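Long-range contacts in pectate lyase (Bacillus subtilis, PDB 5AMV), which cleaves polygalacturonate by calcium-dependent elimination, releasing oligosaccharides with unsaturated galacturonosyl groups at their non-reducing ends: residues M237-Y242 / I390-A395; Q287-N292 / Y319-V324. All blocks are in the same frame, centred on the assembly; numbering follows the deposited sequence.

Both contacts lie on the parallel beta-helix of this lyase, and helix 382-392 ties them together. Its C-terminal end enters contact 1, where residues 390-395 lie against the bend in strand 235-245. Its Ser-382 and Val-385 touch contact 2, the pairing of 287-292 with 319-324. Strand 266-274 runs between strands 235-245 and 287-296, so one coil of the beta-helix separates the strands of the two contacts: their centres are 15 Å apart, and their nearest atoms, about 7 Å apart, do not touch. Contact 1 is away from the annotated sites. Contact 2 comes nearer, the Val-288 side chain being about 11 Å from that of Arg-279, the inferred catalytic residue, and about 12 Å from that of the calcium ligand Asp-227.

Contact 1. Residues M237-Y242 / I390-A395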
# COMPACT_ATOMS: atom_id res chain seq x y z
N MET A 237 7.86 -6.56 -3.50
CA MET A 237 8.01 -5.16 -3.09
C MET A 237 9.30 -5.10 -2.26
O MET A 237 9.39 -5.73 -1.20
CB MET A 237 6.83 -4.69 -2.25
CG MET A 237 5.46 -4.97 -2.88
SD MET A 237 4.21 -4.09 -1.91
CE MET A 237 2.76 -4.83 -2.68
N SER A 238 10.30 -4.36 -2.78
CA SER A 238 11.62 -4.36 -2.19
C SER A 238 12.13 -2.95 -2.01
O SER A 238 11.85 -2.07 -2.82
CB SER A 238 12.61 -5.18 -3.06
OG SER A 238 12.67 -4.71 -4.41
N TYR A 239 12.90 -2.74 -0.93
CA TYR A 239 13.61 -1.46 -0.71
C TYR A 239 12.70 -0.24 -0.74
O TYR A 239 13.12 0.85 -1.18
CB TYR A 239 14.78 -1.32 -1.71
CG TYR A 239 15.90 -2.32 -1.46
CD1 TYR A 239 16.83 -2.09 -0.43
CD2 TYR A 239 16.00 -3.50 -2.20
CE1 TYR A 239 17.84 -3.00 -0.16
CE2 TYR A 239 17.01 -4.41 -1.94
CZ TYR A 239 17.92 -4.17 -0.92
OH TYR A 239 18.92 -5.07 -0.64
N ASN A 240 11.45 -0.41 -0.27
CA ASN A 240 10.60 0.76 -0.17
C ASN A 240 10.62 1.37 1.20
O ASN A 240 10.96 0.68 2.17
CB ASN A 240 9.16 0.42 -0.58
CG ASN A 240 9.07 -0.18 -1.96
OD1 ASN A 240 9.29 0.50 -2.98
ND2 ASN A 240 8.76 -1.47 -2.01
N TYR A 241 10.24 2.65 1.29
CA TYR A 241 10.25 3.36 2.57
C TYR A 241 8.84 3.87 2.87
O TYR A 241 8.36 4.83 2.25
CB TYR A 241 11.27 4.52 2.54
CG TYR A 241 11.44 5.31 3.84
CD1 TYR A 241 10.96 4.84 5.08
CD2 TYR A 241 12.13 6.53 3.82
CE1 TYR A 241 11.13 5.57 6.24
CE2 TYR A 241 12.31 7.26 4.98
CZ TYR A 241 11.82 6.76 6.18
OH TYR A 241 11.99 7.48 7.34
N TYR A 242 8.16 3.18 3.78
CA TYR A 242 6.83 3.57 4.21
C TYR A 242 6.97 4.36 5.49
O TYR A 242 7.60 3.89 6.47
CB TYR A 242 6.05 2.30 4.53
CG TYR A 242 5.86 1.32 3.38
CD1 TYR A 242 6.78 0.29 3.14
CD2 TYR A 242 4.74 1.40 2.56
CE1 TYR A 242 6.57 -0.63 2.09
CE2 TYR A 242 4.50 0.45 1.54
CZ TYR A 242 5.41 -0.53 1.33
OH TYR A 242 5.27 -1.50 0.38
N ILE A 390 17.96 1.18 6.39
CA ILE A 390 18.01 2.64 6.53
C ILE A 390 18.83 3.27 5.39
O ILE A 390 18.42 4.24 4.75
CB ILE A 390 18.55 3.07 7.90
CG1 ILE A 390 17.51 2.77 8.98
CG2 ILE A 390 18.89 4.57 7.92
CD1 ILE A 390 18.04 3.07 10.43
N ASN A 391 19.99 2.68 5.11
CA ASN A 391 20.82 3.25 4.07
C ASN A 391 20.22 3.12 2.65
O ASN A 391 20.46 3.98 1.81
CB ASN A 391 22.18 2.57 4.09
CG ASN A 391 23.03 2.99 5.28
OD1 ASN A 391 22.84 4.06 5.86
ND2 ASN A 391 23.99 2.15 5.65
N GLN A 392 19.51 2.02 2.37
CA GLN A 392 19.16 1.70 0.97
C GLN A 392 17.69 1.84 0.57
O GLN A 392 17.37 1.82 -0.62
CB GLN A 392 19.62 0.27 0.66
CG GLN A 392 21.18 0.10 0.84
CD GLN A 392 21.66 -1.35 0.99
OE1 GLN A 392 21.11 -2.26 0.40
NE2 GLN A 392 22.71 -1.55 1.78
N ALA A 393 16.78 1.87 1.54
CA ALA A 393 15.35 1.84 1.21
C ALA A 393 14.77 3.20 0.87
O ALA A 393 15.02 4.20 1.52
CB ALA A 393 14.54 1.19 2.34
N GLY A 394 13.90 3.21 -0.12
CA GLY A 394 13.16 4.43 -0.44
C GLY A 394 13.55 5.08 -1.76
O GLY A 394 14.53 4.69 -2.39
N ALA A 395 12.81 6.12 -2.13
CA ALA A 395 13.06 6.89 -3.37
C ALA A 395 14.31 7.71 -3.14
O ALA A 395 14.67 7.99 -1.98
CB ALA A 395 11.88 7.82 -3.64
O HOH W 1 20.62 -4.75 1.22
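Gln-392, the last helical residue of 390-395, lies alongside Tyr-239, both side chains pointing the same way, with amide and ring planes only 21° apart. Its CB lies 3.8 Å from Tyr-239 CE1, and its OE1 approaches the same CE1 to 3.4 Å. One water, in the plane of the ring at its edge, joins the two tips: it donates to Gln-392 OE1 at 2.7 Å and hydrogen-bonds Tyr-239 OH. An alanine in place of Tyr-239 would probably leave the water without its phenol partner, open a gap beside Gln-392 CB and deprive His-270 of its stacked ring.

Ala-393, where the chain leaves helical geometry, sets its CB 3.6 Å from Asn-240 O, while its CA makes a CA-H...O contact of 3.4 Å with Tyr-239 O. The strand bends here, Tyr-239 having positive phi, and Asn-240 occupies a rung of the asparagine ladder characteristic of the pectate lyase parallel beta-helix: its OD1 accepts from Cys-199 N, and its backbone N donates to Asn-271 OD1 on the next coil.

Gly-394 N donates to Tyr-239 O at 2.7 Å, nearly straight at 162°, although the donor stands well above the carbonyl plane. Gly-394 CA packs 3.5 Å from Tyr-241 CB, and a beta carbon on the glycine would collide there. Tyr-241 CG is anti to its backbone N (chi1 -177°), and its ring leads away from the glycine toward His-243. Next along the chain, Ala-395 N bonds Thr-200 OG1.

Contact 2. Residues Q287-N292 / Y319-V324; sequences QVHVYN and YAQNNV
Val-290 O is gripped by two donors from 319-324. Gln-321 N reaches it at 2.9 Å, tilted only slightly from the carbonyl plane, as in an ordinary parallel ladder. Asn-323 ND2, also 2.9 Å from Val-290 O, arrives from well above that plane yet within its own amide plane, with an almost linear N-H...O of 178°. The donor residue lies beyond the last beta bridge, and its side chain reaches back to Val-290. Asn-323 OD1 accepts from Asn-293 N, so one amide serves two backbone groups, as a rung of the asparagine ladder of the pectate lyase beta-helix does.

Up to the bend at Asn-292 and Asn-322, where phi turns positive in both, the strands are parallel, their short axes 13° apart, with Val-290 N donating to Tyr-319 O at 2.9 Å. His-289 and Tyr-291 share a face with Tyr-319 and Gln-321. There His-289 NE2 donates to Gln-321 OE1 at 2.8 Å, with the oxygen near the ring plane and the NE2 in the amide's carbonyl plane. The same ring brings CD2 edge-on to Tyr-319 O, 3.2 Å away. Tyr-291 CG sits between its own N and carbonyl carbon (chi1 75°), which brings CD2 of its ring over one face of the imidazole, offset toward the rim, so that the imidazole is contacted at its edge and on that face. Val-290 CB and Ala-320 CB meet on the other face of the sheet at 4.3 Å.

At the bend, Asn-292 N donates to Gln-321 O at 3.1 Å, and Asn-292 ND2 to Asn-322 O, also at 3.1 Å. Asp-380, just ahead of helix 382-392, accepts from Asn-322 ND2 through its O and donates to Asn-292 OD1 through its N. The helix lies over this bend through Ser-382 and Val-385, while Tyr-291 stacks on His-269 of strand 266-274 and Tyr-319 on Tyr-346 of strand 346-348.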
# COMPACT_ATOMS: atom_id res chain seq x y z
N GLN A 287 0.49 -16.71 0.50
CA GLN A 287 1.85 -17.16 0.83
C GLN A 287 2.76 -15.95 0.65
O GLN A 287 3.20 -15.65 -0.46
CB GLN A 287 2.24 -18.29 -0.13
CG GLN A 287 1.46 -19.59 0.15
CD GLN A 287 1.74 -20.66 -0.91
OE1 GLN A 287 2.72 -20.57 -1.66
NE2 GLN A 287 0.90 -21.72 -0.93
N VAL A 288 3.02 -15.27 1.79
CA VAL A 288 3.71 -13.98 1.75
C VAL A 288 5.05 -14.15 2.43
O VAL A 288 5.12 -14.49 3.61
CB VAL A 288 2.86 -12.89 2.41
CG1 VAL A 288 3.60 -11.54 2.35
CG2 VAL A 288 1.49 -12.81 1.74
N HIS A 289 6.12 -13.95 1.66
CA HIS A 289 7.48 -14.08 2.19
C HIS A 289 7.92 -12.69 2.66
O HIS A 289 8.01 -11.79 1.85
CB HIS A 289 8.43 -14.58 1.10
CG HIS A 289 9.80 -14.94 1.61
ND1 HIS A 289 10.85 -15.17 0.76
CD2 HIS A 289 10.27 -15.14 2.86
CE1 HIS A 289 11.93 -15.49 1.46
NE2 HIS A 289 11.60 -15.51 2.74
N VAL A 290 8.23 -12.55 3.94
CA VAL A 290 8.55 -11.28 4.57
C VAL A 290 9.97 -11.39 5.14
O VAL A 290 10.19 -12.08 6.13
CB VAL A 290 7.51 -11.00 5.67
CG1 VAL A 290 7.86 -9.71 6.51
CG2 VAL A 290 6.09 -10.96 5.05
N TYR A 291 10.95 -10.79 4.50
CA TYR A 291 12.31 -10.92 5.05
C TYR A 291 13.15 -9.66 5.00
O TYR A 291 13.03 -8.84 4.07
CB TYR A 291 13.08 -12.11 4.41
CG TYR A 291 13.60 -11.92 2.99
CD1 TYR A 291 14.88 -11.40 2.75
CD2 TYR A 291 12.83 -12.30 1.89
CE1 TYR A 291 15.39 -11.22 1.47
CE2 TYR A 291 13.36 -12.14 0.56
CZ TYR A 291 14.62 -11.62 0.38
OH TYR A 291 15.13 -11.48 -0.90
N ASN A 292 14.05 -9.52 5.98
CA ASN A 292 14.97 -8.38 5.99
C ASN A 292 14.27 -7.01 5.95
O ASN A 292 14.81 -6.07 5.34
CB ASN A 292 16.00 -8.44 4.83
CG ASN A 292 17.03 -9.55 4.97
OD1 ASN A 292 17.73 -9.86 4.00
ND2 ASN A 292 17.16 -10.15 6.18
N TYR A 319 5.56 -16.20 5.91
CA TYR A 319 6.82 -16.85 6.19
C TYR A 319 7.88 -15.75 6.36
O TYR A 319 8.30 -15.11 5.39
CB TYR A 319 7.15 -17.81 5.05
CG TYR A 319 8.24 -18.81 5.33
CD1 TYR A 319 9.58 -18.43 5.29
CD2 TYR A 319 7.93 -20.13 5.60
CE1 TYR A 319 10.65 -19.35 5.56
CE2 TYR A 319 8.95 -21.06 5.84
CZ TYR A 319 10.30 -20.67 5.82
OH TYR A 319 11.31 -21.60 6.05
N ALA A 320 8.28 -15.54 7.61
CA ALA A 320 9.10 -14.38 7.93
C ALA A 320 10.51 -14.78 8.34
O ALA A 320 10.69 -15.73 9.12
CB ALA A 320 8.42 -13.55 9.04
N GLN A 321 11.51 -14.13 7.75
CA GLN A 321 12.89 -14.39 8.11
C GLN A 321 13.70 -13.11 8.31
O GLN A 321 13.71 -12.22 7.46
CB GLN A 321 13.61 -15.20 7.01
CG GLN A 321 13.04 -16.58 6.80
CD GLN A 321 13.64 -17.24 5.60
OE1 GLN A 321 13.38 -16.85 4.46
NE2 GLN A 321 14.48 -18.25 5.83
N ASN A 322 14.46 -13.09 9.40
CA ASN A 322 15.43 -12.04 9.63
C ASN A 322 14.92 -10.60 9.50
O ASN A 322 15.52 -9.77 8.79
CB ASN A 322 16.71 -12.28 8.83
CG ASN A 322 17.44 -13.56 9.29
OD1 ASN A 322 16.92 -14.31 10.15
ND2 ASN A 322 18.65 -13.77 8.79
N ASN A 323 13.82 -10.34 10.21
CA ASN A 323 13.22 -9.01 10.27
C ASN A 323 13.56 -8.38 11.59
O ASN A 323 13.74 -9.10 12.59
CB ASN A 323 11.68 -9.11 10.12
CG ASN A 323 11.27 -9.63 8.77
OD1 ASN A 323 11.33 -8.91 7.78
ND2 ASN A 323 10.91 -10.92 8.69
N VAL A 324 13.60 -7.05 11.62
CA VAL A 324 14.08 -6.33 12.82
C VAL A 324 13.05 -5.26 13.19
O VAL A 324 12.69 -4.45 12.32
CB VAL A 324 15.44 -5.67 12.47
CG1 VAL A 324 15.96 -4.78 13.68
CG2 VAL A 324 16.47 -6.75 12.16